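Local coordinates for StiE protein (Stigmatella aurantiaca, PDB 6ECX) that binds S-adenosylmethionine as the oxygen-methyltransferase domain of a multifunctional polyketide synthase and probably methylates a hydroxyl of the growing polyketide chain, at residues G186-T198 and T209-F221. Numbering follows the deposited sequence.
Sequences GGLLIMADFVANT and TFSSTREQWNKLF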
loop_
_atom_site.group_PDB
_atom_site.type_symbol
_atom_site.label_atom_id
_atom_site.label_comp_id
_atom_site.label_asym_id
_atom_site.label_seq_id
_atom_site.Cartn_x
_atom_site.Cartn_y
_atom_site.Cartn_z
ATOM N N GLY A 186 -1.094 -9.847 -19.257
ATOM C CA GLY A 186 -0.492 -8.531 -19.380
ATOM C C GLY A 186 -1.058 -7.447 -18.477
ATOM O O GLY A 186 -0.541 -6.320 -18.510
ATOM N N GLY A 187 -2.088 -7.734 -17.679
ATOM C CA GLY A 187 -2.593 -6.761 -16.710
ATOM C C GLY A 187 -1.541 -6.417 -15.655
ATOM O O GLY A 187 -0.541 -7.101 -15.497
ATOM N N LEU A 188 -1.774 -5.319 -14.930
ATOM C CA LEU A 188 -0.800 -4.763 -13.992
ATOM C C LEU A 188 -1.266 -4.908 -12.542
ATOM O O LEU A 188 -2.460 -4.826 -12.239
ATOM C CB LEU A 188 -0.538 -3.275 -14.288
ATOM C CG LEU A 188 -0.125 -2.915 -15.723
ATOM C CD1 LEU A 188 -0.002 -1.402 -15.894
ATOM C CD2 LEU A 188 1.179 -3.614 -16.088
ATOM N N LEU A 189 -0.304 -5.112 -11.650
ATOM C CA LEU A 189 -0.515 -5.139 -10.198
ATOM C C LEU A 189 0.465 -4.143 -9.606
ATOM O O LEU A 189 1.665 -4.236 -9.878
ATOM C CB LEU A 189 -0.236 -6.538 -9.643
ATOM C CG LEU A 189 -0.119 -6.724 -8.122
ATOM C CD1 LEU A 189 -1.467 -6.419 -7.448
ATOM C CD2 LEU A 189 0.361 -8.132 -7.825
ATOM N N ILE A 190 -0.024 -3.149 -8.863
ATOM C CA ILE A 190 0.881 -2.251 -8.160
ATOM C C ILE A 190 0.619 -2.407 -6.663
ATOM O O ILE A 190 -0.534 -2.483 -6.227
ATOM C CB ILE A 190 0.779 -0.786 -8.634
ATOM C CG1 ILE A 190 -0.624 -0.238 -8.538
ATOM C CG2 ILE A 190 1.321 -0.633 -10.124
ATOM C CD1 ILE A 190 -0.691 1.248 -8.991
ATOM N N MET A 191 1.696 -2.524 -5.893
ATOM C CA MET A 191 1.570 -2.782 -4.473
ATOM C C MET A 191 2.578 -1.941 -3.724
ATOM O O MET A 191 3.668 -1.660 -4.227
ATOM C CB MET A 191 1.809 -4.250 -4.134
ATOM C CG MET A 191 0.661 -5.156 -4.457
ATOM S SD MET A 191 1.161 -6.844 -4.126
ATOM C CE MET A 191 2.271 -6.631 -2.744
ATOM N N ALA A 192 2.180 -1.505 -2.534
ATOM C CA ALA A 192 3.104 -0.995 -1.539
ATOM C C ALA A 192 3.110 -1.997 -0.395
ATOM O O ALA A 192 2.041 -2.352 0.120
ATOM C CB ALA A 192 2.685 0.399 -1.056
ATOM N N ASP A 193 4.294 -2.481 -0.033
ATOM C CA ASP A 193 4.399 -3.454 1.046
ATOM C C ASP A 193 5.856 -3.569 1.476
ATOM O O ASP A 193 6.743 -2.891 0.947
ATOM C CB ASP A 193 3.820 -4.809 0.648
ATOM C CG ASP A 193 2.990 -5.421 1.767
ATOM O OD1 ASP A 193 3.499 -5.501 2.895
ATOM O OD2 ASP A 193 1.824 -5.784 1.528
ATOM N N PHE A 194 6.082 -4.419 2.470
ATOM C CA PHE A 194 7.381 -4.566 3.107
ATOM C C PHE A 194 8.114 -5.801 2.610
ATOM O O PHE A 194 7.508 -6.857 2.394
ATOM C CB PHE A 194 7.230 -4.661 4.619
ATOM C CG PHE A 194 6.732 -3.408 5.239
ATOM C CD1 PHE A 194 7.615 -2.394 5.584
ATOM C CD2 PHE A 194 5.379 -3.232 5.470
ATOM C CE1 PHE A 194 7.155 -1.224 6.154
ATOM C CE2 PHE A 194 4.908 -2.069 6.052
ATOM C CZ PHE A 194 5.794 -1.063 6.394
ATOM N N VAL A 195 9.428 -5.661 2.467
ATOM C CA VAL A 195 10.342 -6.763 2.201
ATOM C C VAL A 195 11.252 -6.893 3.419
ATOM O O VAL A 195 11.894 -5.915 3.827
ATOM C CB VAL A 195 11.158 -6.522 0.920
ATOM C CG1 VAL A 195 12.245 -7.590 0.775
ATOM C CG2 VAL A 195 10.245 -6.496 -0.318
ATOM N N ALA A 196 11.294 -8.081 4.018
ATOM C CA ALA A 196 12.238 -8.341 5.098
ATOM C C ALA A 196 13.591 -8.741 4.521
ATOM O O ALA A 196 13.667 -9.625 3.669
ATOM C CB ALA A 196 11.723 -9.448 6.013
ATOM N N ASN A 197 14.662 -8.112 5.004
ATOM C CA ASN A 197 15.990 -8.307 4.438
ATOM C C ASN A 197 16.866 -9.249 5.261
ATOM O O ASN A 197 18.089 -9.242 5.092
ATOM C CB ASN A 197 16.687 -6.958 4.275
ATOM C CG ASN A 197 15.912 -6.008 3.392
ATOM O OD1 ASN A 197 15.421 -6.393 2.328
ATOM N ND2 ASN A 197 15.786 -4.760 3.831
ATOM N N THR A 198 16.282 -10.054 6.142
ATOM C CA THR A 198 17.055 -11.068 6.858
ATOM C C THR A 198 16.365 -12.431 6.844
ATOM O O THR A 198 16.777 -13.350 7.558
ATOM C CB THR A 198 17.308 -10.664 8.317
ATOM O OG1 THR A 198 16.077 -10.240 8.907
ATOM C CG2 THR A 198 18.327 -9.535 8.394
ATOM N N THR A 209 5.575 -20.263 7.744
ATOM C CA THR A 209 5.463 -18.888 8.219
ATOM C C THR A 209 5.980 -17.884 7.188
ATOM O O THR A 209 7.187 -17.820 6.936
ATOM C CB THR A 209 6.242 -18.685 9.533
ATOM O OG1 THR A 209 5.901 -19.721 10.465
ATOM C CG2 THR A 209 5.915 -17.327 10.142
ATOM N N PHE A 210 5.076 -17.098 6.598
ATOM C CA PHE A 210 5.487 -16.072 5.645
ATOM C C PHE A 210 6.237 -14.957 6.363
ATOM O O PHE A 210 5.729 -14.363 7.321
ATOM C CB PHE A 210 4.280 -15.496 4.898
ATOM C CG PHE A 210 4.654 -14.545 3.785
ATOM C CD1 PHE A 210 5.051 -15.027 2.555
ATOM C CD2 PHE A 210 4.611 -13.172 3.974
ATOM C CE1 PHE A 210 5.394 -14.150 1.520
ATOM C CE2 PHE A 210 4.951 -12.293 2.943
ATOM C CZ PHE A 210 5.351 -12.784 1.723
ATOM N N SER A 211 7.450 -14.674 5.891
ATOM C CA SER A 211 8.341 -13.700 6.508
ATOM C C SER A 211 8.617 -12.505 5.605
ATOM O O SER A 211 9.482 -11.685 5.931
ATOM C CB SER A 211 9.663 -14.371 6.893
ATOM O OG SER A 211 9.438 -15.544 7.654
ATOM N N SER A 212 7.926 -12.411 4.464
ATOM C CA SER A 212 8.029 -11.268 3.554
ATOM C C SER A 212 9.415 -11.139 2.930
ATOM O O SER A 212 9.826 -10.043 2.561
ATOM C CB SER A 212 7.644 -9.958 4.253
ATOM O OG SER A 212 6.384 -10.052 4.894
ATOM N N THR A 213 10.156 -12.239 2.805
ATOM C CA THR A 213 11.457 -12.153 2.158
ATOM C C THR A 213 11.289 -11.997 0.643
ATOM O O THR A 213 10.209 -12.190 0.075
ATOM C CB THR A 213 12.313 -13.390 2.468
ATOM O OG1 THR A 213 11.652 -14.558 1.969
ATOM C CG2 THR A 213 12.548 -13.551 3.980
ATOM N N ARG A 214 12.382 -11.614 -0.021
ATOM C CA ARG A 214 12.378 -11.592 -1.483
ATOM C C ARG A 214 11.943 -12.942 -2.049
ATOM O O ARG A 214 11.069 -13.017 -2.920
ATOM C CB ARG A 214 13.768 -11.226 -2.002
ATOM C CG ARG A 214 14.166 -9.785 -1.838
ATOM C CD ARG A 214 15.692 -9.650 -1.953
ATOM N NE ARG A 214 16.061 -8.260 -2.204
ATOM C CZ ARG A 214 16.220 -7.349 -1.252
ATOM N NH1 ARG A 214 16.066 -7.688 0.024
ATOM N NH2 ARG A 214 16.547 -6.105 -1.576
ATOM N N GLU A 215 12.539 -14.030 -1.546
ATOM C CA GLU A 215 12.238 -15.350 -2.086
ATOM C C GLU A 215 10.782 -15.717 -1.868
ATOM O O GLU A 215 10.163 -16.363 -2.718
ATOM C CB GLU A 215 13.155 -16.394 -1.447
ATOM C CG GLU A 215 12.835 -17.814 -1.854
ATOM C CD GLU A 215 13.994 -18.756 -1.598
ATOM O OE1 GLU A 215 14.371 -19.509 -2.526
ATOM O OE2 GLU A 215 14.537 -18.722 -0.475
ATOM N N GLN A 216 10.211 -15.288 -0.746
ATOM C CA GLN A 216 8.822 -15.616 -0.460
ATOM C C GLN A 216 7.877 -14.841 -1.360
ATOM O O GLN A 216 6.954 -15.426 -1.936
ATOM C CB GLN A 216 8.524 -15.359 1.011
ATOM C CG GLN A 216 9.057 -16.458 1.894
ATOM C CD GLN A 216 8.855 -16.140 3.355
ATOM O OE1 GLN A 216 9.116 -15.023 3.791
ATOM N NE2 GLN A 216 8.380 -17.119 4.118
ATOM N N TRP A 217 8.101 -13.530 -1.520
ATOM C CA TRP A 217 7.340 -12.768 -2.515
ATOM C C TRP A 217 7.496 -13.371 -3.907
ATOM O O TRP A 217 6.522 -13.481 -4.658
ATOM C CB TRP A 217 7.787 -11.306 -2.562
ATOM C CG TRP A 217 7.323 -10.426 -1.413
ATOM C CD1 TRP A 217 8.114 -9.790 -0.502
ATOM C CD2 TRP A 217 5.972 -10.071 -1.082
ATOM N NE1 TRP A 217 7.344 -9.065 0.382
ATOM C CE2 TRP A 217 6.028 -9.226 0.054
ATOM C CE3 TRP A 217 4.723 -10.393 -1.621
ATOM C CZ2 TRP A 217 4.881 -8.700 0.655
ATOM C CZ3 TRP A 217 3.579 -9.864 -1.022
ATOM C CH2 TRP A 217 3.670 -9.027 0.105
ATOM N N ASN A 218 8.733 -13.711 -4.284
ATOM C CA ASN A 218 8.996 -14.309 -5.590
ATOM C C ASN A 218 8.175 -15.583 -5.796
ATOM O O ASN A 218 7.580 -15.781 -6.860
ATOM C CB ASN A 218 10.500 -14.595 -5.737
ATOM C CG ASN A 218 10.883 -14.913 -7.174
ATOM O OD1 ASN A 218 10.005 -14.990 -8.024
ATOM N ND2 ASN A 218 12.179 -15.084 -7.449
ATOM N N LYS A 219 8.117 -16.456 -4.788
ATOM C CA LYS A 219 7.332 -17.677 -4.941
ATOM C C LYS A 219 5.862 -17.355 -5.192
ATOM O O LYS A 219 5.219 -17.971 -6.054
ATOM C CB LYS A 219 7.503 -18.549 -3.692
ATOM C CG LYS A 219 7.075 -20.000 -3.874
ATOM C CD LYS A 219 7.555 -20.846 -2.698
ATOM C CE LYS A 219 7.063 -22.280 -2.801
ATOM N NZ LYS A 219 7.519 -22.924 -4.066
ATOM N N LEU A 220 5.325 -16.363 -4.473
ATOM C CA LEU A 220 3.939 -15.958 -4.679
ATOM C C LEU A 220 3.715 -15.444 -6.090
ATOM O O LEU A 220 2.708 -15.779 -6.729
ATOM C CB LEU A 220 3.541 -14.876 -3.675
ATOM C CG LEU A 220 3.380 -15.345 -2.225
ATOM C CD1 LEU A 220 3.225 -14.138 -1.320
ATOM C CD2 LEU A 220 2.175 -16.260 -2.123
ATOM N N PHE A 221 4.599 -14.563 -6.567
ATOM C CA PHE A 221 4.422 -14.029 -7.922
ATOM C C PHE A 221 4.543 -15.144 -8.952
ATOM O O PHE A 221 3.676 -15.311 -9.807
ATOM C CB PHE A 221 5.459 -12.938 -8.234
ATOM C CG PHE A 221 5.330 -11.678 -7.401
ATOM C CD1 PHE A 221 4.240 -11.475 -6.564
ATOM C CD2 PHE A 221 6.332 -10.708 -7.443
ATOM C CE1 PHE A 221 4.143 -10.311 -5.791
ATOM C CE2 PHE A 221 6.249 -9.551 -6.680
ATOM C CZ PHE A 221 5.157 -9.347 -5.845
HETATM O O HOH W 1 4.859 -7.804 4.152
HETATM O O HOH W 2 14.786 -10.376 1.342
#
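Trp217 lays its indole against the strand from Met191 to Val195, meeting a methyl, a carboxylate, a backbone carbonyl and a valine branch in turn. Its six-membered ring touches the Met191 methyl, with Met191 CE 3.9 Å from Trp217 CZ3, and lies beside the Asp193 carboxylate, whose plane is turned 55° from it. At the pyrrole end Val195 CG2 packs against CD1 of Trp217. The indole N-H goes to the Phe194 carbonyl, Trp217 NE1 to Phe194 O 3.0 Å, with that oxygen at the ring edge; the bond, with Phe210 CZ over the centre of one face, helps to fix how the indole is turned. The Val195 methyls divide the work: CG1, anti to the backbone N (chi1 172°), lies against Arg214 CG and NH1, while CG2 faces the indole. The case illustrates how a Rossmann-like methyltransferase seats a helix on its central sheet: strand 187-196, between 157-163 and 283-292, receives helix 214-222 on one side, the axes of the paired segments 8.4 Å apart and inclined at 125°. The helix begins with a capping box, in which Gln216 N bonds to Thr213 OG1 and Thr213 N returns a nearly straight bond to Gln216 OE1. Just before it, Ser212 O accepts from Ala196 N at 2.9 Å, the donor standing above the carbonyl plane. A water joins Ser212 OG to Asp193 OD1; Tyr16 OH also bonds to OD1, and Gly167 N to OD2. Beyond the strand's end, the extended Arg214 chain brings NH1 within 2.7 Å of Asn197 OD1. A second water bonds to Ala196 O, Arg214 N and Arg214 NH1, while Arg214 NE hydrogen-bonds to the Phe309 carbonyl oxygen.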